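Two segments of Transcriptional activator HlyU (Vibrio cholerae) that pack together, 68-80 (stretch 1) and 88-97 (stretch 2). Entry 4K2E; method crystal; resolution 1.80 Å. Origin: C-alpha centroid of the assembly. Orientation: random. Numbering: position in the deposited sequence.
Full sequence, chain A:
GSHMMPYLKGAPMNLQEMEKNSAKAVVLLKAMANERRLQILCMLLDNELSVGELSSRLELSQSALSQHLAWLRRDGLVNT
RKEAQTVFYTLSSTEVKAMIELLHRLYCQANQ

Stretch 1 68-80: HLAWLRRDGLVNT
Stretch 2, residues 88-97: FYTLSSTEVK

Stretch 1 runs from a helix (68-74) through a short turn into a strand (78-80); stretch 2 reverses the order, a strand (88-91) leading through S92 and S93 into a helix that starts at T94. The two strands are antiparallel, their directions 148° apart, with V78 opposite L91 (CA-CA 4.5 Å), N79 opposite T90 (5.2 Å) and T80 opposite Y89 (4.7 Å). Together the stretches bury 614 Å².

The backbone pairing centres on N79 and T90, the hydrogen-bonded pair of the ladder. N79 N donates to T90 O at 2.8 Å and T90 N donates to N79 O at 2.9 Å, both nearly straight, so each residue has its amide and its carbonyl satisfied by the other. Both backbones are extended (phi/psi -113/155 and -137/164), and CA-H...O contacts flank the pair: V78 CA lies 3.2 Å from T90 O, and Y89 CA 3.3 Å from N79 O. Farther along, T80 CA approaches F88 O at 3.3 Å.

Where the helix of stretch 1 ends, G76 takes phi/psi 83/26, a positive phi that favours glycine, and closes a Schellman motif: G76 N donates to R73 O at 3.1 Å and L77 N to L72 O at 2.9 Å. The carbonyls of G76 and L77 are then answered by one serine. S92, chi1 p and CA-to-CB toward stretch 1, donates from OG to G76 O over a very short 2.4 Å, while S92 N donates to L77 O at 3.1 Å. A small hydroxyl side chain suits this spot because it reaches the turn carbonyl while its own amide serves the next one. S93, also p, faces a different need: its OG accepts from V96 N at 2.9 Å, capping the second helix.

Y89 is the main side-chain anchor, with 133 Å² covered. Its chi1 of -82° (m) and chi2 of 77° place the ring between two side chains: L69 CD2 lies over one face, 4.0 Å from the ring centroid, and T80 CG2 over the opposite face at 3.6 Å. L69 is m,t; T80 is p. V78 CG1 meets the ring edge, 3.3 Å from Y89 CD2, with V78 chi1 at 117°, between wells. At the ring's far end the hydroxyl reaches the helix, where R73 NH1 donates to Y89 OH at 2.8 Å, a weak bond with an angle of 121°. R73 is exposed, and its long side chain starts sideways before its end comes nearer.

The side chains of N79 (chi1 m) and T90 (p) share the sheet face opposite that of T80 and Y89, and N79 CB sits 3.7 Å from T90 OG1. A separate apolar contact ties the turn to the second helix: L77 (m,p) brings CD2 to 3.7 Å from V96 CG2. Both residues are buried, and branched aliphatic chains suit this place, which asks for packing and no polar partner.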

# COMPACT_ATOMS: atom_id res chain seq x y z
N HIS A 68 -8.67 -2.86 -14.90
CA HIS A 68 -8.47 -2.66 -13.47
C HIS A 68 -9.15 -3.77 -12.68
O HIS A 68 -8.57 -4.33 -11.74
CB HIS A 68 -9.02 -1.28 -13.03
CG HIS A 68 -8.31 -0.15 -13.68
ND1 HIS A 68 -6.94 0.04 -13.56
CD2 HIS A 68 -8.74 0.83 -14.50
CE1 HIS A 68 -6.58 1.09 -14.26
NE2 HIS A 68 -7.65 1.59 -14.84
N LEU A 69 -10.38 -4.08 -13.06
CA LEU A 69 -11.11 -5.13 -12.38
C LEU A 69 -10.41 -6.46 -12.57
O LEU A 69 -10.36 -7.29 -11.65
CB LEU A 69 -12.56 -5.21 -12.85
CG LEU A 69 -13.45 -4.00 -12.54
CD1 LEU A 69 -14.79 -4.11 -13.29
CD2 LEU A 69 -13.69 -3.79 -11.04
N ALA A 70 -9.82 -6.65 -13.74
CA ALA A 70 -9.17 -7.91 -14.06
C ALA A 70 -7.95 -8.13 -13.15
O ALA A 70 -7.72 -9.26 -12.66
CB ALA A 70 -8.76 -7.94 -15.50
N TRP A 71 -7.18 -7.07 -12.95
CA TRP A 71 -6.07 -7.08 -12.02
C TRP A 71 -6.55 -7.38 -10.60
O TRP A 71 -6.00 -8.27 -9.94
CB TRP A 71 -5.34 -5.73 -12.08
CG TRP A 71 -4.01 -5.64 -11.32
CD1 TRP A 71 -3.75 -6.04 -10.04
CD2 TRP A 71 -2.81 -5.04 -11.80
NE1 TRP A 71 -2.44 -5.74 -9.70
CE2 TRP A 71 -1.85 -5.12 -10.77
CE3 TRP A 71 -2.45 -4.44 -13.01
CZ2 TRP A 71 -0.55 -4.64 -10.92
CZ3 TRP A 71 -1.16 -3.96 -13.16
CH2 TRP A 71 -0.23 -4.07 -12.11
N LEU A 72 -7.59 -6.70 -10.14
CA LEU A 72 -8.07 -6.96 -8.79
C LEU A 72 -8.58 -8.42 -8.61
O LEU A 72 -8.43 -8.99 -7.54
CB LEU A 72 -9.14 -5.95 -8.36
CG LEU A 72 -8.72 -4.48 -8.33
CD1 LEU A 72 -9.95 -3.59 -8.11
CD2 LEU A 72 -7.59 -4.20 -7.24
N ARG A 73 -9.19 -8.99 -9.65
CA ARG A 73 -9.68 -10.38 -9.63
C ARG A 73 -8.45 -11.32 -9.56
O ARG A 73 -8.38 -12.24 -8.76
CB ARG A 73 -10.52 -10.71 -10.87
CG ARG A 73 -11.90 -10.04 -10.89
CD ARG A 73 -13.00 -10.84 -11.61
NE ARG A 73 -12.67 -11.32 -12.95
CZ ARG A 73 -12.59 -10.52 -14.01
NH1 ARG A 73 -12.79 -9.21 -13.88
NH2 ARG A 73 -12.32 -11.02 -15.18
N ARG A 74 -7.49 -11.04 -10.43
CA ARG A 74 -6.33 -11.91 -10.59
C ARG A 74 -5.53 -12.02 -9.28
O ARG A 74 -5.11 -13.11 -8.89
CB ARG A 74 -5.43 -11.38 -11.71
CG ARG A 74 -4.13 -12.16 -11.84
CD ARG A 74 -3.35 -11.73 -13.06
NE ARG A 74 -3.05 -10.31 -13.02
CZ ARG A 74 -3.50 -9.42 -13.90
NH1 ARG A 74 -4.29 -9.79 -14.91
NH2 ARG A 74 -3.15 -8.15 -13.77
N ASP A 75 -5.39 -10.91 -8.57
CA ASP A 75 -4.62 -10.94 -7.32
C ASP A 75 -5.44 -11.21 -6.08
O ASP A 75 -4.91 -11.20 -4.98
CB ASP A 75 -3.77 -9.67 -7.18
CG ASP A 75 -2.61 -9.69 -8.12
OD1 ASP A 75 -2.23 -10.80 -8.50
OD2 ASP A 75 -2.10 -8.62 -8.52
N GLY A 76 -6.73 -11.44 -6.26
CA GLY A 76 -7.58 -11.90 -5.17
C GLY A 76 -8.12 -10.84 -4.24
O GLY A 76 -8.42 -11.14 -3.09
N LEU A 77 -8.25 -9.60 -4.71
CA LEU A 77 -8.64 -8.50 -3.82
C LEU A 77 -10.17 -8.32 -3.85
O LEU A 77 -10.75 -7.60 -3.04
CB LEU A 77 -7.97 -7.20 -4.23
CG LEU A 77 -6.51 -7.10 -3.72
CD1 LEU A 77 -5.55 -7.74 -4.66
CD2 LEU A 77 -6.17 -5.66 -3.51
N VAL A 78 -10.79 -8.99 -4.80
CA VAL A 78 -12.19 -8.75 -5.11
C VAL A 78 -12.90 -10.06 -5.46
O VAL A 78 -12.28 -10.98 -6.01
CB VAL A 78 -12.15 -7.73 -6.26
CG1 VAL A 78 -12.73 -8.23 -7.49
CG2 VAL A 78 -12.54 -6.33 -5.79
N ASN A 79 -14.17 -10.19 -5.09
CA ASN A 79 -15.00 -11.32 -5.48
C ASN A 79 -16.12 -10.88 -6.42
O ASN A 79 -16.55 -9.71 -6.39
CB ASN A 79 -15.66 -12.00 -4.27
CG ASN A 79 -14.66 -12.75 -3.40
OD1 ASN A 79 -13.76 -13.43 -3.90
ND2 ASN A 79 -14.83 -12.63 -2.09
N THR A 80 -16.60 -11.81 -7.23
CA THR A 80 -17.68 -11.48 -8.16
C THR A 80 -18.86 -12.40 -8.03
O THR A 80 -18.73 -13.55 -7.64
CB THR A 80 -17.23 -11.58 -9.62
OG1 THR A 80 -16.65 -12.86 -9.86
CG2 THR A 80 -16.22 -10.50 -9.92
N PHE A 88 -21.51 -8.14 -10.13
CA PHE A 88 -21.42 -7.47 -8.85
C PHE A 88 -20.10 -7.80 -8.18
O PHE A 88 -19.76 -8.97 -8.03
CB PHE A 88 -22.52 -7.96 -7.92
CG PHE A 88 -23.87 -7.37 -8.20
CD1 PHE A 88 -24.09 -6.00 -8.01
CD2 PHE A 88 -24.90 -8.16 -8.65
CE1 PHE A 88 -25.34 -5.45 -8.26
CE2 PHE A 88 -26.14 -7.62 -8.92
CZ PHE A 88 -26.36 -6.26 -8.72
N TYR A 89 -19.41 -6.76 -7.73
CA TYR A 89 -18.10 -6.91 -7.10
C TYR A 89 -18.16 -6.64 -5.60
O TYR A 89 -18.89 -5.75 -5.18
CB TYR A 89 -17.13 -5.92 -7.75
CG TYR A 89 -16.58 -6.43 -9.05
CD1 TYR A 89 -17.33 -6.42 -10.22
CD2 TYR A 89 -15.30 -6.95 -9.11
CE1 TYR A 89 -16.81 -6.92 -11.41
CE2 TYR A 89 -14.77 -7.44 -10.28
CZ TYR A 89 -15.52 -7.42 -11.43
OH TYR A 89 -14.94 -7.92 -12.57
N THR A 90 -17.38 -7.38 -4.81
CA THR A 90 -17.22 -7.06 -3.39
C THR A 90 -15.73 -7.21 -3.02
O THR A 90 -14.99 -7.86 -3.74
CB THR A 90 -17.97 -8.03 -2.48
OG1 THR A 90 -17.84 -9.34 -3.01
CG2 THR A 90 -19.45 -7.69 -2.40
N LEU A 91 -15.30 -6.67 -1.88
CA LEU A 91 -13.92 -6.95 -1.41
C LEU A 91 -13.84 -8.39 -0.96
O LEU A 91 -14.84 -8.97 -0.52
CB LEU A 91 -13.57 -6.05 -0.24
CG LEU A 91 -13.58 -4.56 -0.55
CD1 LEU A 91 -13.15 -3.76 0.68
CD2 LEU A 91 -12.68 -4.22 -1.74
N SER A 92 -12.64 -8.96 -1.01
CA SER A 92 -12.44 -10.37 -0.74
C SER A 92 -11.80 -10.62 0.63
O SER A 92 -12.46 -11.00 1.59
CB SER A 92 -11.52 -10.97 -1.79
OG SER A 92 -10.18 -10.55 -1.53
N SER A 93 -10.49 -10.40 0.69
CA SER A 93 -9.68 -10.87 1.81
C SER A 93 -9.81 -10.02 3.06
O SER A 93 -10.16 -8.84 2.99
CB SER A 93 -8.21 -10.92 1.40
OG SER A 93 -7.70 -9.61 1.20
N THR A 94 -9.50 -10.63 4.20
CA THR A 94 -9.39 -9.93 5.49
C THR A 94 -8.40 -8.79 5.38
O THR A 94 -8.62 -7.70 5.92
CB THR A 94 -8.89 -10.90 6.59
OG1 THR A 94 -9.39 -12.21 6.34
CG2 THR A 94 -9.36 -10.44 7.96
N GLU A 95 -7.29 -9.05 4.68
CA GLU A 95 -6.21 -8.07 4.56
C GLU A 95 -6.67 -6.86 3.77
O GLU A 95 -6.43 -5.72 4.19
CB GLU A 95 -4.95 -8.66 3.88
CG GLU A 95 -4.25 -9.76 4.67
CD GLU A 95 -4.99 -11.08 4.65
OE1 GLU A 95 -5.68 -11.38 3.65
OE2 GLU A 95 -4.89 -11.82 5.65
N VAL A 96 -7.31 -7.09 2.62
CA VAL A 96 -7.71 -5.92 1.86
C VAL A 96 -8.80 -5.13 2.59
O VAL A 96 -8.74 -3.90 2.62
CB VAL A 96 -8.04 -6.19 0.36
CG1 VAL A 96 -9.38 -6.86 0.17
CG2 VAL A 96 -8.04 -4.87 -0.39
N LYS A 97 -9.78 -5.81 3.18
CA LYS A 97 -10.80 -5.13 3.96
C LYS A 97 -10.18 -4.27 5.08
O LYS A 97 -10.53 -3.11 5.22
CB LYS A 97 -11.79 -6.13 4.57
CG LYS A 97 -12.59 -6.89 3.55
CD LYS A 97 -13.53 -7.88 4.24
CE LYS A 97 -14.33 -8.68 3.21
NZ LYS A 97 -15.31 -9.61 3.90